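Local structure of domain of unknown function (Pectobacterium atrosepticum SCRI1043, 3CJL) at residues 77-80 with 81-85. The protein is of unknown function, a small DUF3861-family protein from a plant-pathogenic bacterium that assembles as a dimer in the crystal. Sequence-based numbering, arbitrary orientation.
Sequences PFRA and FMMNL
Met82, a selenomethionine, lies alongside Phe78 one turn further along the helix, and the two side chains point the same way. Met82 CB lies 3.5 Å from Arg79 O and slightly further from Phe78 O. Met82 CG is 3.3 Å from Phe78 O and comes over one face of the Phe78 ring, displaced toward the rim, 3.8 Å from Phe78 CE2. This is a CH-pi contact. The bend at chi2 (-54°) brings SE back toward the ring, where Met82 SE is 3.9 Å from Phe78 CZ. SE lies close to the ring at an oblique angle, a Met-aromatic contact with selenium in place of sulfur. Chi3 then turns CE, the tip, away from the Phe78 ring. The same two residues are joined through the backbone, with Met82 N donating to Phe78 O at 2.9 Å.

Arg79 and Met83 form a second, more exposed pair. The arginine chain is extended from CG to NE, then turned at chi4 (-75°), which brings Arg79 NH1 to 3.4 Å from Met83 SE. The selenium meets the guanidinium obliquely. In the backbone, Met83 N donates to Arg79 O (2.9 Å). Phe81 N and Asn84 N bond in the same way to Pro77 O and Ala80 O.

Phe78 is buried against Leu55, Phe58 and Met62 of helix 45-64. Phe81 instead stacks on Phe74 of the second subunit. The arrangement is typical of an amphipathic alpha-helix with i to i+4 pairing, here the C-terminal helix 75-86, which packs on the long helix and contributes to the dimer interface.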
ATOM      1  N   PRO A  77       7.725 -15.315   0.832  1.00 37.67           N
ATOM      2  CA  PRO A  77       6.371 -15.349   0.256  1.00 36.75           C
ATOM      3  C   PRO A  77       5.958 -14.065  -0.491  1.00 34.05           C
ATOM      4  O   PRO A  77       5.188 -14.140  -1.444  1.00 35.00           O
ATOM      5  CB  PRO A  77       5.472 -15.628   1.464  1.00 36.90           C
ATOM      6  CG  PRO A  77       6.291 -15.335   2.647  1.00 36.92           C
ATOM      7  CD  PRO A  77       7.697 -15.536   2.290  1.00 38.40           C
ATOM      8  N   PHE A  78       6.497 -12.925  -0.091  1.00 33.15           N
ATOM      9  CA  PHE A  78       6.219 -11.671  -0.759  1.00 34.24           C
ATOM     10  C   PHE A  78       6.834 -11.623  -2.174  1.00 35.57           C
ATOM     11  O   PHE A  78       6.195 -11.194  -3.123  1.00 34.39           O
ATOM     12  CB  PHE A  78       6.711 -10.470   0.054  1.00 34.95           C
ATOM     13  CG  PHE A  78       6.299  -9.166  -0.547  1.00 37.12           C
ATOM     14  CD1 PHE A  78       4.951  -8.797  -0.549  1.00 38.22           C
ATOM     15  CD2 PHE A  78       7.229  -8.335  -1.178  1.00 38.84           C
ATOM     16  CE1 PHE A  78       4.536  -7.597  -1.146  1.00 40.40           C
ATOM     17  CE2 PHE A  78       6.827  -7.126  -1.775  1.00 36.75           C
ATOM     18  CZ  PHE A  78       5.487  -6.755  -1.751  1.00 36.63           C
ATOM     19  N   ARG A  79       8.083 -12.048  -2.292  1.00 35.31           N
ATOM     20  CA  ARG A  79       8.729 -12.175  -3.585  1.00 37.06           C
ATOM     21  C   ARG A  79       7.988 -13.156  -4.505  1.00 33.27           C
ATOM     22  O   ARG A  79       7.846 -12.890  -5.682  1.00 32.48           O
ATOM     23  CB  ARG A  79      10.183 -12.619  -3.419  1.00 36.89           C
ATOM     24  CG  ARG A  79      10.959 -12.521  -4.719  1.00 42.57           C
ATOM     25  CD  ARG A  79      12.485 -12.499  -4.498  1.00 44.57           C
ATOM     26  NE  ARG A  79      13.200 -12.339  -5.765  1.00 40.87           N
ATOM     27  CZ  ARG A  79      13.348 -13.313  -6.662  1.00 43.58           C
ATOM     28  NH1 ARG A  79      12.850 -14.535  -6.465  1.00 52.92           N
ATOM     29  NH2 ARG A  79      14.007 -13.074  -7.776  1.00 42.40           N
ATOM     30  N   ALA A  80       7.521 -14.277  -3.957  1.00 32.77           N
ATOM     31  CA  ALA A  80       6.761 -15.257  -4.726  1.00 32.81           C
ATOM     32  C   ALA A  80       5.440 -14.663  -5.224  1.00 33.16           C
ATOM     33  O   ALA A  80       5.011 -14.931  -6.344  1.00 33.15           O
ATOM     34  CB  ALA A  80       6.504 -16.519  -3.894  1.00 33.65           C
ATOM     35  N   PHE A  81       4.808 -13.856  -4.380  1.00 33.40           N
ATOM     36  CA  PHE A  81       3.584 -13.153  -4.738  1.00 32.49           C
ATOM     37  C   PHE A  81       3.868 -12.153  -5.875  1.00 32.05           C
ATOM     38  O   PHE A  81       3.121 -12.086  -6.859  1.00 30.17           O
ATOM     39  CB  PHE A  81       3.019 -12.454  -3.498  1.00 33.89           C
ATOM     40  CG  PHE A  81       1.842 -11.579  -3.769  1.00 31.50           C
ATOM     41  CD1 PHE A  81       0.598 -12.136  -4.024  1.00 35.24           C
ATOM     42  CD2 PHE A  81       1.974 -10.206  -3.772  1.00 35.91           C
ATOM     43  CE1 PHE A  81      -0.506 -11.320  -4.254  1.00 35.27           C
ATOM     44  CE2 PHE A  81       0.881  -9.393  -4.012  1.00 41.35           C
ATOM     45  CZ  PHE A  81      -0.363  -9.957  -4.256  1.00 34.75           C
HETATM   46  N   MSE A  82       4.957 -11.404  -5.742  1.00 33.40           N
HETATM   47  CA  MSE A  82       5.357 -10.438  -6.765  1.00 36.01           C
HETATM   48  C   MSE A  82       5.659 -11.108  -8.091  1.00 35.63           C
HETATM   49  O   MSE A  82       5.283 -10.590  -9.128  1.00 35.76           O
HETATM   50  CB  MSE A  82       6.590  -9.646  -6.338  1.00 38.94           C
HETATM   51  CG  MSE A  82       6.357  -8.621  -5.225  1.00 43.39           C
HETATM   52 SE   MSE A  82       4.941  -7.378  -5.567  0.75 54.91          SE
HETATM   53  CE  MSE A  82       5.561  -6.698  -7.296  1.00 50.64           C
HETATM   54  N   MSE A  83       6.333 -12.254  -8.050  1.00 37.53           N
HETATM   55  CA  MSE A  83       6.649 -12.987  -9.275  1.00 41.87           C
HETATM   56  C   MSE A  83       5.399 -13.504  -9.975  1.00 38.91           C
HETATM   57  O   MSE A  83       5.337 -13.477 -11.191  1.00 38.01           O
HETATM   58  CB  MSE A  83       7.601 -14.148  -9.003  1.00 40.67           C
HETATM   59  CG  MSE A  83       9.068 -13.752  -8.974  1.00 42.74           C
HETATM   60 SE   MSE A  83      10.127 -15.287  -8.429  0.75 60.13          SE
HETATM   61  CE  MSE A  83       9.209 -16.699  -9.318  1.00 37.90           C
ATOM     62  N   ASN A  84       4.418 -13.978  -9.213  1.00 39.28           N
ATOM     63  CA  ASN A  84       3.148 -14.406  -9.796  1.00 39.86           C
ATOM     64  C   ASN A  84       2.366 -13.235 -10.415  1.00 40.16           C
ATOM     65  O   ASN A  84       1.764 -13.404 -11.472  1.00 41.13           O
ATOM     66  CB  ASN A  84       2.288 -15.134  -8.778  1.00 40.81           C
ATOM     67  CG  ASN A  84       1.026 -15.696  -9.395  1.00 43.17           C
ATOM     68  OD1 ASN A  84       1.085 -16.640 -10.176  1.00 53.76           O
ATOM     69  ND2 ASN A  84      -0.118 -15.107  -9.065  1.00 45.33           N
ATOM     70  N   LEU A  85       2.380 -12.065  -9.770  1.00 40.59           N
ATOM     71  CA  LEU A  85       1.735 -10.874 -10.339  1.00 42.15           C
ATOM     72  C   LEU A  85       2.390 -10.413 -11.641  1.00 43.98           C
ATOM     73  O   LEU A  85       1.698  -9.927 -12.534  1.00 44.58           O
ATOM     74  CB  LEU A  85       1.713  -9.689  -9.354  1.00 41.14           C
ATOM     75  CG  LEU A  85       0.748  -9.782  -8.169  1.00 47.80           C
ATOM     76  CD1 LEU A  85       1.009  -8.619  -7.215  1.00 45.52           C
ATOM     77  CD2 LEU A  85      -0.741  -9.839  -8.602  1.00 43.64           C
TER